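Local atomic coordinates of protein Niban 2 (Homo sapiens, PDB entry 7CTP), a protein that may suppress apoptosis and may promote melanoma cell invasion in vitro, and is found in the cytoplasm, at membranes and at cell junctions. Residues P340-I345 and E493-I498; P352-F357 and R489-A494; R361-K366 and Q402-K407; L411-L416 and S426-R431. All blocks are in the same frame, centred on the assembly; numbering follows the deposited sequence.

All four contacts lie in the helical body that carries the PH domain of Niban 2. Contacts 1 and 2, with centres about 12 Å apart, join helix 342-378 to helix 464-511 and share Glu-493 and Ala-494. Contact 4, about 11 Å from the centres of both, folds the loop 411-416 onto helix 422-455, and Gln-497 of contact 1 reaches Arg-431 of contact 4. Contact 3 lies about 15 Å from contact 2 and 26 Å from contact 1, centre to centre, further along helix 342-378. Contacts 3 and 4 follow each other inside the long loops closed by contacts 1 and 2, so helices distant in sequence gather into one bundle; helix 402-405 also meets helix 176-194.

Contact 1 (P340-I345 and E493-I498); sequences PYIPSI and EALLQI
Helix-to-helix packing in the α-helical body of Niban 2 brings Ile-342 and Ile-345, on the first turn of helix 342-378, against Leu-495 and Ile-498 of helix 464-511. On both helices the two residues are three positions apart, about one turn, and so fall on a common face. The backbones are nearest at Ile-342 and Leu-495, whose CA atoms are 7.3 Å apart. Leu-495 is the forked member: its CD1 meets Ile-342 CG2 at 3.9 Å, while the other methyl, CD2, lies alongside Ile-345. Branching at the β-carbon suits the isoleucines, because each CG2 fills the space close to its own helix with little freedom to move. In Ile-345, with CG1 beside the backbone N (chi1 -64°), CG2 is the branch that meets both partners. All four side chains are buried, and the joint is purely apolar. Helix 532-555 covers a neighbouring side, with Ala-551 against Ile-342 and Ile-548 against Leu-495, while Leu-413 and Leu-416 of a loop touch Ile-345. Ile-345 runs past both of its partners in the opposite sense, and its CG2 is shared between them, 3.9 Å from Leu-495 CD2 and 3.9 Å from Ile-498 CD1.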
loop_
_atom_site.group_PDB
_atom_site.type_symbol
_atom_site.label_atom_id
_atom_site.label_comp_id
_atom_site.label_asym_id
_atom_site.label_seq_id
_atom_site.Cartn_x
_atom_site.Cartn_y
_atom_site.Cartn_z
ATOM N N PRO A 340 -2.164 -6.917 -27.448
ATOM C CA PRO A 340 -1.831 -5.699 -28.206
ATOM C C PRO A 340 -1.471 -4.518 -27.339
ATOM O O PRO A 340 -0.791 -3.601 -27.815
ATOM C CB PRO A 340 -3.112 -5.416 -28.998
ATOM C CG PRO A 340 -3.783 -6.719 -29.122
ATOM C CD PRO A 340 -3.493 -7.432 -27.834
ATOM N N TYR A 341 -1.910 -4.500 -26.086
ATOM C CA TYR A 341 -1.793 -3.315 -25.253
ATOM C C TYR A 341 -0.722 -3.431 -24.181
ATOM O O TYR A 341 -0.399 -2.424 -23.542
ATOM C CB TYR A 341 -3.149 -3.000 -24.614
ATOM C CG TYR A 341 -4.252 -2.930 -25.640
ATOM C CD1 TYR A 341 -4.410 -1.799 -26.436
ATOM C CD2 TYR A 341 -5.113 -4.002 -25.842
ATOM C CE1 TYR A 341 -5.407 -1.731 -27.387
ATOM C CE2 TYR A 341 -6.116 -3.945 -26.793
ATOM C CZ TYR A 341 -6.257 -2.805 -27.564
ATOM O OH TYR A 341 -7.252 -2.724 -28.515
ATOM N N ILE A 342 -0.148 -4.618 -23.991
ATOM C CA ILE A 342 0.895 -4.797 -22.976
ATOM C C ILE A 342 2.088 -3.876 -23.203
ATOM O O ILE A 342 2.586 -3.284 -22.230
ATOM C CB ILE A 342 1.295 -6.268 -22.880
ATOM C CG1 ILE A 342 0.097 -7.116 -22.456
ATOM C CG2 ILE A 342 2.434 -6.451 -21.893
ATOM C CD1 ILE A 342 -0.687 -6.496 -21.327
ATOM N N PRO A 343 2.609 -3.704 -24.433
ATOM C CA PRO A 343 3.765 -2.805 -24.598
ATOM C C PRO A 343 3.491 -1.379 -24.155
ATOM O O PRO A 343 4.328 -0.775 -23.477
ATOM C CB PRO A 343 4.058 -2.900 -26.102
ATOM C CG PRO A 343 3.553 -4.239 -26.484
ATOM C CD PRO A 343 2.301 -4.409 -25.695
ATOM N N SER A 344 2.328 -0.829 -24.508
ATOM C CA SER A 344 2.024 0.552 -24.149
ATOM C C SER A 344 1.888 0.718 -22.640
ATOM O O SER A 344 2.373 1.703 -22.070
ATOM C CB SER A 344 0.752 1.017 -24.850
ATOM O OG SER A 344 0.496 2.372 -24.527
ATOM N N ILE A 345 1.211 -0.224 -21.978
ATOM C CA ILE A 345 1.048 -0.131 -20.529
ATOM C C ILE A 345 2.395 -0.240 -19.835
ATOM O O ILE A 345 2.696 0.522 -18.908
ATOM C CB ILE A 345 0.064 -1.206 -20.031
ATOM C CG1 ILE A 345 -1.327 -0.960 -20.614
ATOM C CG2 ILE A 345 0.005 -1.200 -18.502
ATOM C CD1 ILE A 345 -2.267 -2.133 -20.447
ATOM N N GLU A 493 4.499 -7.801 -11.933
ATOM C CA GLU A 493 3.377 -7.778 -11.000
ATOM C C GLU A 493 2.292 -6.816 -11.465
ATOM O O GLU A 493 1.106 -7.165 -11.467
ATOM C CB GLU A 493 3.865 -7.403 -9.599
ATOM C CG GLU A 493 2.726 -7.121 -8.621
ATOM C CD GLU A 493 3.175 -6.620 -7.254
ATOM O OE1 GLU A 493 3.071 -7.405 -6.282
ATOM O OE2 GLU A 493 3.594 -5.442 -7.143
ATOM N N ALA A 494 2.682 -5.610 -11.896
ATOM C CA ALA A 494 1.704 -4.600 -12.289
ATOM C C ALA A 494 0.948 -5.018 -13.544
ATOM O O ALA A 494 -0.269 -4.825 -13.642
ATOM C CB ALA A 494 2.387 -3.253 -12.498
ATOM N N LEU A 495 1.660 -5.581 -14.527
ATOM C CA LEU A 495 0.993 -6.045 -15.738
ATOM C C LEU A 495 0.008 -7.163 -15.433
ATOM O O LEU A 495 -1.080 -7.216 -16.018
ATOM C CB LEU A 495 2.026 -6.512 -16.758
ATOM C CG LEU A 495 2.841 -5.410 -17.428
ATOM C CD1 LEU A 495 3.884 -6.038 -18.333
ATOM C CD2 LEU A 495 1.910 -4.540 -18.223
ATOM N N LEU A 496 0.382 -8.076 -14.535
ATOM C CA LEU A 496 -0.531 -9.142 -14.128
ATOM C C LEU A 496 -1.749 -8.576 -13.413
ATOM O O LEU A 496 -2.879 -9.024 -13.638
ATOM C CB LEU A 496 0.201 -10.133 -13.227
ATOM C CG LEU A 496 1.195 -11.067 -13.914
ATOM C CD1 LEU A 496 2.003 -11.837 -12.901
ATOM C CD2 LEU A 496 0.453 -12.018 -14.838
ATOM N N GLN A 497 -1.538 -7.585 -12.549
ATOM C CA GLN A 497 -2.641 -7.019 -11.779
ATOM C C GLN A 497 -3.580 -6.168 -12.628
ATOM O O GLN A 497 -4.715 -5.930 -12.213
ATOM C CB GLN A 497 -2.089 -6.208 -10.608
ATOM C CG GLN A 497 -1.500 -7.099 -9.526
ATOM C CD GLN A 497 -0.906 -6.328 -8.366
ATOM O OE1 GLN A 497 -1.207 -5.154 -8.162
ATOM N NE2 GLN A 497 -0.098 -7.006 -7.571
ATOM N N ILE A 498 -3.142 -5.714 -13.800
ATOM C CA ILE A 498 -4.049 -5.042 -14.730
ATOM C C ILE A 498 -4.747 -6.041 -15.646
ATOM O O ILE A 498 -5.947 -5.924 -15.913
ATOM C CB ILE A 498 -3.289 -3.978 -15.540
ATOM C CG1 ILE A 498 -2.922 -2.779 -14.651
ATOM C CG2 ILE A 498 -4.124 -3.543 -16.750
ATOM C CD1 ILE A 498 -1.735 -1.984 -15.150
#

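Contact 2 (P352-F357 and R489-A494); sequences PTSQGF and RFFREA
Thr-353 sets its branched end against the edges of two consecutive rings, those of Phe-490 and Phe-491. Its CB lies in the plane of the Phe-491 ring, 3.8 Å from CE1, and its CG2 is just as near that atom. Thr-353 OG1 meets the edge of the other ring, 3.7 Å from Phe-490 CE2. The neighbouring phenylalanines converge on one residue because their first torsions differ: CG of Phe-490 is anti to the backbone N (chi1 172°), whereas CG of Phe-491 lies beside it (chi1 -60°). Long flat side chains suit the place, since the axes of these antiparallel helix segments (154°) are 12.3 Å apart. Small hydroxyl residues suit the facing helix, where each buried oxygen bonds back to a carbonyl one turn earlier, Thr-353 OG1 to Leu-349 O and Ser-354 OG to Met-350 O. A glycine in place of Thr-353 would probably open a gap beside both ring edges and deprive Leu-349 O of its side-chain partner. Around the pair, Leu-349 and Leu-346 of helix 342-378 also pack on Phe-491, Ala-432 of helix 422-455 packs on Phe-490, and the Met-408 loop touches Thr-353, so the joint sits between three long helices.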
loop_
_atom_site.group_PDB
_atom_site.type_symbol
_atom_site.label_atom_id
_atom_site.label_comp_id
_atom_site.label_asym_id
_atom_site.label_seq_id
_atom_site.Cartn_x
_atom_site.Cartn_y
_atom_site.Cartn_z
ATOM N N PRO A 352 8.555 6.550 -15.684
ATOM C CA PRO A 352 8.702 7.241 -14.395
ATOM C C PRO A 352 9.368 6.379 -13.336
ATOM O O PRO A 352 10.168 6.892 -12.545
ATOM C CB PRO A 352 7.257 7.596 -14.018
ATOM C CG PRO A 352 6.435 6.579 -14.728
ATOM C CD PRO A 352 7.131 6.348 -16.019
ATOM N N THR A 353 9.060 5.078 -13.308
ATOM C CA THR A 353 9.657 4.189 -12.314
ATOM C C THR A 353 11.172 4.170 -12.435
ATOM O O THR A 353 11.889 4.237 -11.429
ATOM C CB THR A 353 9.113 2.767 -12.468
ATOM O OG1 THR A 353 7.683 2.772 -12.353
ATOM C CG2 THR A 353 9.705 1.860 -11.385
ATOM N N SER A 354 11.675 4.041 -13.663
ATOM C CA SER A 354 13.116 3.974 -13.875
ATOM C C SER A 354 13.778 5.314 -13.583
ATOM O O SER A 354 14.889 5.355 -13.042
ATOM C CB SER A 354 13.412 3.508 -15.295
ATOM O OG SER A 354 12.922 2.185 -15.476
ATOM N N GLN A 355 13.111 6.422 -13.927
ATOM C CA GLN A 355 13.615 7.730 -13.520
ATOM C C GLN A 355 13.728 7.820 -12.006
ATOM O O GLN A 355 14.704 8.370 -11.480
ATOM C CB GLN A 355 12.710 8.836 -14.059
ATOM C CG GLN A 355 12.814 9.032 -15.556
ATOM C CD GLN A 355 11.823 10.045 -16.079
ATOM O OE1 GLN A 355 10.906 10.452 -15.373
ATOM N NE2 GLN A 355 12.002 10.453 -17.328
ATOM N N GLY A 356 12.745 7.278 -11.288
ATOM C CA GLY A 356 12.777 7.353 -9.837
ATOM C C GLY A 356 13.918 6.557 -9.231
ATOM O O GLY A 356 14.595 7.021 -8.309
ATOM N N PHE A 357 14.150 5.347 -9.742
ATOM C CA PHE A 357 15.242 4.529 -9.217
ATOM C C PHE A 357 16.593 5.150 -9.546
ATOM O O PHE A 357 17.522 5.104 -8.731
ATOM C CB PHE A 357 15.148 3.107 -9.768
ATOM C CG PHE A 357 14.202 2.208 -9.002
ATOM C CD1 PHE A 357 12.829 2.377 -9.098
ATOM C CD2 PHE A 357 14.688 1.191 -8.197
ATOM C CE1 PHE A 357 11.961 1.560 -8.400
ATOM C CE2 PHE A 357 13.821 0.364 -7.494
ATOM C CZ PHE A 357 12.457 0.549 -7.600
ATOM N N ARG A 489 10.441 -7.302 -11.420
ATOM C CA ARG A 489 9.382 -7.921 -10.626
ATOM C C ARG A 489 8.182 -6.993 -10.503
ATOM O O ARG A 489 7.026 -7.432 -10.585
ATOM C CB ARG A 489 9.918 -8.292 -9.244
ATOM C CG ARG A 489 8.960 -9.099 -8.360
ATOM C CD ARG A 489 9.540 -9.234 -6.947
ATOM N NE ARG A 489 11.004 -9.286 -6.965
ATOM C CZ ARG A 489 11.799 -8.702 -6.066
ATOM N NH1 ARG A 489 11.283 -8.008 -5.056
ATOM N NH2 ARG A 489 13.117 -8.817 -6.179
ATOM N N PHE A 490 8.447 -5.699 -10.318
ATOM C CA PHE A 490 7.380 -4.720 -10.164
ATOM C C PHE A 490 6.576 -4.581 -11.450
ATOM O O PHE A 490 5.340 -4.547 -11.422
ATOM C CB PHE A 490 7.986 -3.383 -9.741
ATOM C CG PHE A 490 7.014 -2.235 -9.724
ATOM C CD1 PHE A 490 5.974 -2.192 -8.804
ATOM C CD2 PHE A 490 7.151 -1.191 -10.621
ATOM C CE1 PHE A 490 5.088 -1.119 -8.793
ATOM C CE2 PHE A 490 6.272 -0.122 -10.610
ATOM C CZ PHE A 490 5.237 -0.090 -9.694
ATOM N N PHE A 491 7.264 -4.519 -12.594
ATOM C CA PHE A 491 6.565 -4.390 -13.870
ATOM C C PHE A 491 5.741 -5.635 -14.174
ATOM O O PHE A 491 4.621 -5.534 -14.685
ATOM C CB PHE A 491 7.557 -4.135 -15.007
ATOM C CG PHE A 491 8.370 -2.883 -14.845
ATOM C CD1 PHE A 491 7.858 -1.767 -14.209
ATOM C CD2 PHE A 491 9.664 -2.832 -15.337
ATOM C CE1 PHE A 491 8.628 -0.618 -14.068
ATOM C CE2 PHE A 491 10.429 -1.698 -15.202
ATOM C CZ PHE A 491 9.918 -0.587 -14.572
ATOM N N ARG A 492 6.301 -6.816 -13.889
ATOM C CA ARG A 492 5.581 -8.068 -14.096
ATOM C C ARG A 492 4.338 -8.123 -13.220
ATOM O O ARG A 492 3.242 -8.440 -13.697
ATOM C CB ARG A 492 6.521 -9.244 -13.805
ATOM C CG ARG A 492 5.864 -10.609 -13.574
ATOM C CD ARG A 492 6.766 -11.459 -12.672
ATOM N NE ARG A 492 6.325 -12.845 -12.541
ATOM C CZ ARG A 492 5.417 -13.273 -11.668
ATOM N NH1 ARG A 492 5.088 -14.558 -11.624
ATOM N NH2 ARG A 492 4.834 -12.417 -10.838
ATOM N N GLU A 493 4.499 -7.801 -11.933
ATOM C CA GLU A 493 3.377 -7.778 -11.000
ATOM C C GLU A 493 2.292 -6.816 -11.465
ATOM O O GLU A 493 1.106 -7.165 -11.467
ATOM C CB GLU A 493 3.865 -7.403 -9.599
ATOM C CG GLU A 493 2.726 -7.121 -8.621
ATOM C CD GLU A 493 3.175 -6.620 -7.254
ATOM O OE1 GLU A 493 3.071 -7.405 -6.282
ATOM O OE2 GLU A 493 3.594 -5.442 -7.143
ATOM N N ALA A 494 2.682 -5.610 -11.896
ATOM C CA ALA A 494 1.704 -4.600 -12.289
ATOM C C ALA A 494 0.948 -5.018 -13.544
ATOM O O ALA A 494 -0.269 -4.825 -13.642
ATOM C CB ALA A 494 2.387 -3.253 -12.498
#

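Contact 3 (R361-K366 and Q402-K407); sequences RDVFFK and QSCYEK
Residues 361-366 form part of the long helix 342-378, and 402-407 include the short helix 402-405; the two backbones come nearest at Val-363 and Cys-404, with their CA atoms 8.2 Å apart. Both segments keep their own backbone bonds, such as Phe-365 N to Arg-361 O at 2.9 Å and Glu-406 N to Gln-402 O at 2.9 Å, and meet through side chains alone. One methyl of Val-363 does the touching. Its CG2, anti to the carbonyl carbon, lies 3.9 Å from Ser-403 OG and 4.0 Å from Cys-404 SG, received between the ends of two small consecutive side chains. Valine suits this spot because it is compact and offers an apolar methyl to the weakly polar sulfur. The short helix also touches helix 176-194, probably the C-terminal helix of the PH domain: Gln-402 bonds to Asp-188, and the Tyr-405 ring makes a cation-pi contact with Arg-191. The Ser-403 hydroxyl has its polar partner on the long helix, a hydrogen bond to Glu-359 OE1, and the same rotamer (chi1 70°) sets OG beside Val-363 CG2. Cys-404, which is buried, also rests on Val-360 and Glu-359, while Met-440 of helix 422-455 packs on Val-363.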
loop_
_atom_site.group_PDB
_atom_site.type_symbol
_atom_site.label_atom_id
_atom_site.label_comp_id
_atom_site.label_asym_id
_atom_site.label_seq_id
_atom_site.Cartn_x
_atom_site.Cartn_y
_atom_site.Cartn_z
ATOM N N ARG A 361 19.580 6.621 -6.940
ATOM C CA ARG A 361 21.010 6.405 -7.131
ATOM C C ARG A 361 21.770 7.726 -7.083
ATOM O O ARG A 361 22.804 7.841 -6.414
ATOM C CB ARG A 361 21.238 5.692 -8.463
ATOM C CG ARG A 361 22.639 5.096 -8.680
ATOM C CD ARG A 361 22.844 4.796 -10.161
ATOM N NE ARG A 361 23.935 3.857 -10.419
ATOM C CZ ARG A 361 25.203 4.213 -10.594
ATOM N NH1 ARG A 361 25.545 5.492 -10.525
ATOM N NH2 ARG A 361 26.128 3.291 -10.839
ATOM N N ASP A 362 21.252 8.743 -7.772
ATOM C CA ASP A 362 21.939 10.028 -7.820
ATOM C C ASP A 362 21.957 10.698 -6.453
ATOM O O ASP A 362 22.964 11.298 -6.063
ATOM C CB ASP A 362 21.277 10.931 -8.862
ATOM C CG ASP A 362 21.419 10.395 -10.274
ATOM O OD1 ASP A 362 22.182 9.418 -10.470
ATOM O OD2 ASP A 362 20.770 10.945 -11.192
ATOM N N VAL A 363 20.852 10.603 -5.707
ATOM C CA VAL A 363 20.813 11.196 -4.376
ATOM C C VAL A 363 21.774 10.470 -3.444
ATOM O O VAL A 363 22.469 11.092 -2.630
ATOM C CB VAL A 363 19.371 11.181 -3.833
ATOM C CG1 VAL A 363 19.358 11.481 -2.340
ATOM C CG2 VAL A 363 18.514 12.216 -4.576
ATOM N N PHE A 364 21.825 9.140 -3.554
ATOM C CA PHE A 364 22.747 8.347 -2.746
ATOM C C PHE A 364 24.189 8.737 -3.041
ATOM O O PHE A 364 24.982 8.988 -2.126
ATOM C CB PHE A 364 22.520 6.866 -3.036
ATOM C CG PHE A 364 23.542 5.958 -2.417
ATOM C CD1 PHE A 364 23.654 5.852 -1.039
ATOM C CD2 PHE A 364 24.384 5.206 -3.218
ATOM C CE1 PHE A 364 24.596 5.012 -0.468
ATOM C CE2 PHE A 364 25.328 4.364 -2.655
ATOM C CZ PHE A 364 25.433 4.267 -1.282
ATOM N N PHE A 365 24.528 8.808 -4.327
ATOM C CA PHE A 365 25.877 9.170 -4.761
ATOM C C PHE A 365 26.282 10.543 -4.238
ATOM O O PHE A 365 27.413 10.730 -3.769
ATOM C CB PHE A 365 25.929 9.129 -6.286
ATOM C CG PHE A 365 27.303 9.280 -6.867
ATOM C CD1 PHE A 365 28.079 8.166 -7.125
ATOM C CD2 PHE A 365 27.802 10.530 -7.194
ATOM C CE1 PHE A 365 29.342 8.289 -7.676
ATOM C CE2 PHE A 365 29.067 10.653 -7.748
ATOM C CZ PHE A 365 29.833 9.534 -7.986
ATOM N N LYS A 366 25.364 11.516 -4.305
ATOM C CA LYS A 366 25.656 12.864 -3.827
ATOM C C LYS A 366 25.889 12.886 -2.322
ATOM O O LYS A 366 26.817 13.549 -1.841
ATOM C CB LYS A 366 24.515 13.809 -4.203
ATOM C CG LYS A 366 24.574 15.157 -3.502
ATOM C CD LYS A 366 23.390 16.024 -3.890
ATOM C CE LYS A 366 23.200 17.143 -2.888
ATOM N NZ LYS A 366 24.487 17.855 -2.660
ATOM N N GLN A 402 12.360 13.547 -1.714
ATOM C CA GLN A 402 11.194 14.038 -2.448
ATOM C C GLN A 402 11.433 14.061 -3.949
ATOM O O GLN A 402 10.513 13.790 -4.730
ATOM C CB GLN A 402 10.792 15.422 -1.950
ATOM C CG GLN A 402 10.285 15.433 -0.521
ATOM C CD GLN A 402 9.274 14.324 -0.241
ATOM O OE1 GLN A 402 8.487 13.939 -1.110
ATOM N NE2 GLN A 402 9.296 13.806 0.983
ATOM N N SER A 403 12.655 14.386 -4.379
ATOM C CA SER A 403 12.935 14.425 -5.815
ATOM C C SER A 403 12.835 13.038 -6.442
ATOM O O SER A 403 12.545 12.920 -7.638
ATOM C CB SER A 403 14.311 15.041 -6.075
ATOM O OG SER A 403 15.353 14.177 -5.644
ATOM N N CYS A 404 13.063 11.979 -5.654
ATOM C CA CYS A 404 12.859 10.622 -6.157
ATOM C C CYS A 404 11.374 10.311 -6.293
ATOM O O CYS A 404 10.920 9.829 -7.338
ATOM C CB CYS A 404 13.524 9.596 -5.232
ATOM S SG CYS A 404 15.203 10.007 -4.700
ATOM N N TYR A 405 10.611 10.564 -5.228
ATOM C CA TYR A 405 9.185 10.260 -5.229
ATOM C C TYR A 405 8.468 11.039 -6.327
ATOM O O TYR A 405 7.557 10.514 -6.984
ATOM C CB TYR A 405 8.594 10.580 -3.853
ATOM C CG TYR A 405 9.124 9.739 -2.689
ATOM C CD1 TYR A 405 9.471 8.406 -2.862
ATOM C CD2 TYR A 405 9.257 10.287 -1.412
ATOM C CE1 TYR A 405 9.952 7.627 -1.787
ATOM C CE2 TYR A 405 9.727 9.520 -0.332
ATOM C CZ TYR A 405 10.071 8.193 -0.538
ATOM O OH TYR A 405 10.535 7.427 0.507
ATOM N N GLU A 406 8.902 12.284 -6.563
ATOM C CA GLU A 406 8.272 13.151 -7.560
ATOM C C GLU A 406 8.308 12.550 -8.962
ATOM O O GLU A 406 7.458 12.884 -9.797
ATOM C CB GLU A 406 8.957 14.523 -7.567
ATOM C CG GLU A 406 8.247 15.598 -8.417
ATOM C CD GLU A 406 8.717 15.637 -9.871
ATOM O OE1 GLU A 406 9.754 15.015 -10.200
ATOM O OE2 GLU A 406 8.040 16.302 -10.686
ATOM N N LYS A 407 9.276 11.670 -9.245
ATOM C CA LYS A 407 9.364 11.080 -10.581
ATOM C C LYS A 407 8.118 10.277 -10.928
ATOM O O LYS A 407 7.798 10.110 -12.110
ATOM C CB LYS A 407 10.610 10.200 -10.702
ATOM C CG LYS A 407 11.929 10.933 -10.505
ATOM C CD LYS A 407 12.120 12.042 -11.542
ATOM C CE LYS A 407 13.559 12.562 -11.504
ATOM N NZ LYS A 407 13.685 13.902 -12.162
#

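Contact 4 (L411-L416 and S426-R431); sequences LRLDGL and SVFKQR
Leu-411 begins the extended segment by sliding past Lys-429 in the opposite direction. Its CD2 packs tightly on the aliphatic part of the lysine, 3.5 Å from Lys-429 CG, and its CB lies 4.0 Å from the same carbon. With CG anti to the backbone N (chi1 174°), the Leu-411 side chain extends toward the helix, and CD2 also comes to 4.4 Å from Phe-428 CB. Lysine fits this partly exposed position because its methylenes can cover the leucine. At Leu-413 the chain again faces the helix: its CD1 is 3.8 Å from Phe-428 CD2, set obliquely to the ring, the two side chains crossing at about a right angle. Its backbone N is taken by Thr-425 OG1. The leucines are also covered by helix 342-378, through Leu-349 and Pro-352 at Leu-411 and Ala-348 and Leu-349 at Leu-413, while Phe-428 reaches Ala-494 on helix 464-511. This is an extended interhelical loop folded back over the early turns of the helix that follows it, its leucines wedged into the core of a helical bundle.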
loop_
_atom_site.group_PDB
_atom_site.type_symbol
_atom_site.label_atom_id
_atom_site.label_comp_id
_atom_site.label_asym_id
_atom_site.label_seq_id
_atom_site.Cartn_x
_atom_site.Cartn_y
_atom_site.Cartn_z
ATOM N N LEU A 411 3.092 9.513 -13.760
ATOM C CA LEU A 411 2.537 8.229 -14.174
ATOM C C LEU A 411 1.075 8.381 -14.555
ATOM O O LEU A 411 0.289 8.972 -13.809
ATOM C CB LEU A 411 2.664 7.197 -13.054
ATOM C CG LEU A 411 1.970 5.866 -13.362
ATOM C CD1 LEU A 411 2.600 5.213 -14.585
ATOM C CD2 LEU A 411 1.992 4.928 -12.168
ATOM N N ARG A 412 0.716 7.846 -15.721
ATOM C CA ARG A 412 -0.679 7.742 -16.139
ATOM C C ARG A 412 -0.865 6.420 -16.869
ATOM O O ARG A 412 -0.237 6.194 -17.907
ATOM C CB ARG A 412 -1.086 8.924 -17.028
ATOM C CG ARG A 412 -1.148 10.248 -16.276
ATOM C CD ARG A 412 -1.700 11.390 -17.120
ATOM N NE ARG A 412 -3.136 11.263 -17.364
ATOM C CZ ARG A 412 -3.662 10.753 -18.475
ATOM N NH1 ARG A 412 -2.868 10.323 -19.447
ATOM N NH2 ARG A 412 -4.979 10.672 -18.616
ATOM N N LEU A 413 -1.718 5.549 -16.324
ATOM C CA LEU A 413 -1.923 4.202 -16.845
ATOM C C LEU A 413 -3.334 4.072 -17.388
ATOM O O LEU A 413 -4.293 4.501 -16.736
ATOM C CB LEU A 413 -1.704 3.142 -15.759
ATOM C CG LEU A 413 -0.300 2.887 -15.216
ATOM C CD1 LEU A 413 -0.370 2.069 -13.932
ATOM C CD2 LEU A 413 0.565 2.184 -16.254
ATOM N N ASP A 414 -3.461 3.488 -18.576
ATOM C CA ASP A 414 -4.762 3.084 -19.084
ATOM C C ASP A 414 -5.111 1.701 -18.554
ATOM O O ASP A 414 -4.232 0.883 -18.272
ATOM C CB ASP A 414 -4.773 3.043 -20.612
ATOM C CG ASP A 414 -5.050 4.394 -21.245
ATOM O OD1 ASP A 414 -5.129 5.410 -20.521
ATOM O OD2 ASP A 414 -5.194 4.430 -22.485
ATOM N N GLY A 415 -6.405 1.450 -18.398
ATOM C CA GLY A 415 -6.886 0.104 -18.189
ATOM C C GLY A 415 -7.053 -0.592 -19.524
ATOM O O GLY A 415 -6.675 -0.083 -20.582
ATOM N N LEU A 416 -7.636 -1.787 -19.471
ATOM C CA LEU A 416 -7.834 -2.564 -20.683
ATOM C C LEU A 416 -9.173 -2.265 -21.361
ATOM O O LEU A 416 -9.602 -3.023 -22.239
ATOM C CB LEU A 416 -7.681 -4.051 -20.373
ATOM C CG LEU A 416 -6.209 -4.457 -20.361
ATOM C CD1 LEU A 416 -6.067 -5.897 -19.912
ATOM C CD2 LEU A 416 -5.578 -4.260 -21.735
ATOM N N SER A 426 -2.904 5.238 -9.008
ATOM C CA SER A 426 -2.660 5.578 -7.609
ATOM C C SER A 426 -1.899 4.469 -6.889
ATOM O O SER A 426 -0.878 4.720 -6.231
ATOM C CB SER A 426 -3.987 5.857 -6.904
ATOM O OG SER A 426 -3.775 6.113 -5.531
ATOM N N VAL A 427 -2.394 3.233 -6.986
ATOM C CA VAL A 427 -1.776 2.123 -6.264
ATOM C C VAL A 427 -0.332 1.928 -6.714
ATOM O O VAL A 427 0.571 1.706 -5.894
ATOM C CB VAL A 427 -2.612 0.846 -6.457
ATOM C CG1 VAL A 427 -1.818 -0.381 -6.035
ATOM C CG2 VAL A 427 -3.915 0.959 -5.657
ATOM N N PHE A 428 -0.082 2.036 -8.014
ATOM C CA PHE A 428 1.247 1.702 -8.510
ATOM C C PHE A 428 2.247 2.828 -8.288
ATOM O O PHE A 428 3.447 2.564 -8.179
ATOM C CB PHE A 428 1.137 1.271 -9.971
ATOM C CG PHE A 428 0.528 -0.096 -10.118
ATOM C CD1 PHE A 428 1.034 -1.157 -9.373
ATOM C CD2 PHE A 428 -0.564 -0.316 -10.928
ATOM C CE1 PHE A 428 0.471 -2.423 -9.471
ATOM C CE2 PHE A 428 -1.130 -1.574 -11.025
ATOM C CZ PHE A 428 -0.613 -2.623 -10.300
ATOM N N LYS A 429 1.783 4.070 -8.153
ATOM C CA LYS A 429 2.684 5.117 -7.677
ATOM C C LYS A 429 3.100 4.877 -6.235
ATOM O O LYS A 429 4.274 5.039 -5.894
ATOM C CB LYS A 429 2.039 6.494 -7.820
ATOM C CG LYS A 429 1.698 6.849 -9.237
ATOM C CD LYS A 429 0.942 8.166 -9.360
ATOM C CE LYS A 429 0.995 8.986 -8.085
ATOM N NZ LYS A 429 0.198 10.238 -8.233
ATOM N N GLN A 430 2.149 4.481 -5.384
ATOM C CA GLN A 430 2.455 4.201 -3.986
ATOM C C GLN A 430 3.444 3.047 -3.869
ATOM O O GLN A 430 4.437 3.137 -3.135
ATOM C CB GLN A 430 1.156 3.910 -3.230
ATOM C CG GLN A 430 1.272 3.018 -1.987
ATOM C CD GLN A 430 1.505 3.805 -0.700
ATOM O OE1 GLN A 430 1.035 4.942 -0.546
ATOM N NE2 GLN A 430 2.202 3.186 0.244
ATOM N N ARG A 431 3.206 1.963 -4.613
ATOM C CA ARG A 431 4.093 0.806 -4.523
ATOM C C ARG A 431 5.479 1.135 -5.059
ATOM O O ARG A 431 6.484 0.755 -4.449
ATOM C CB ARG A 431 3.495 -0.386 -5.267
ATOM C CG ARG A 431 2.152 -0.828 -4.716
ATOM C CD ARG A 431 2.013 -2.336 -4.647
ATOM N NE ARG A 431 0.700 -2.726 -4.135
ATOM C CZ ARG A 431 -0.159 -3.496 -4.798
ATOM N NH1 ARG A 431 -1.334 -3.802 -4.253
ATOM N NH2 ARG A 431 0.161 -3.960 -6.003
#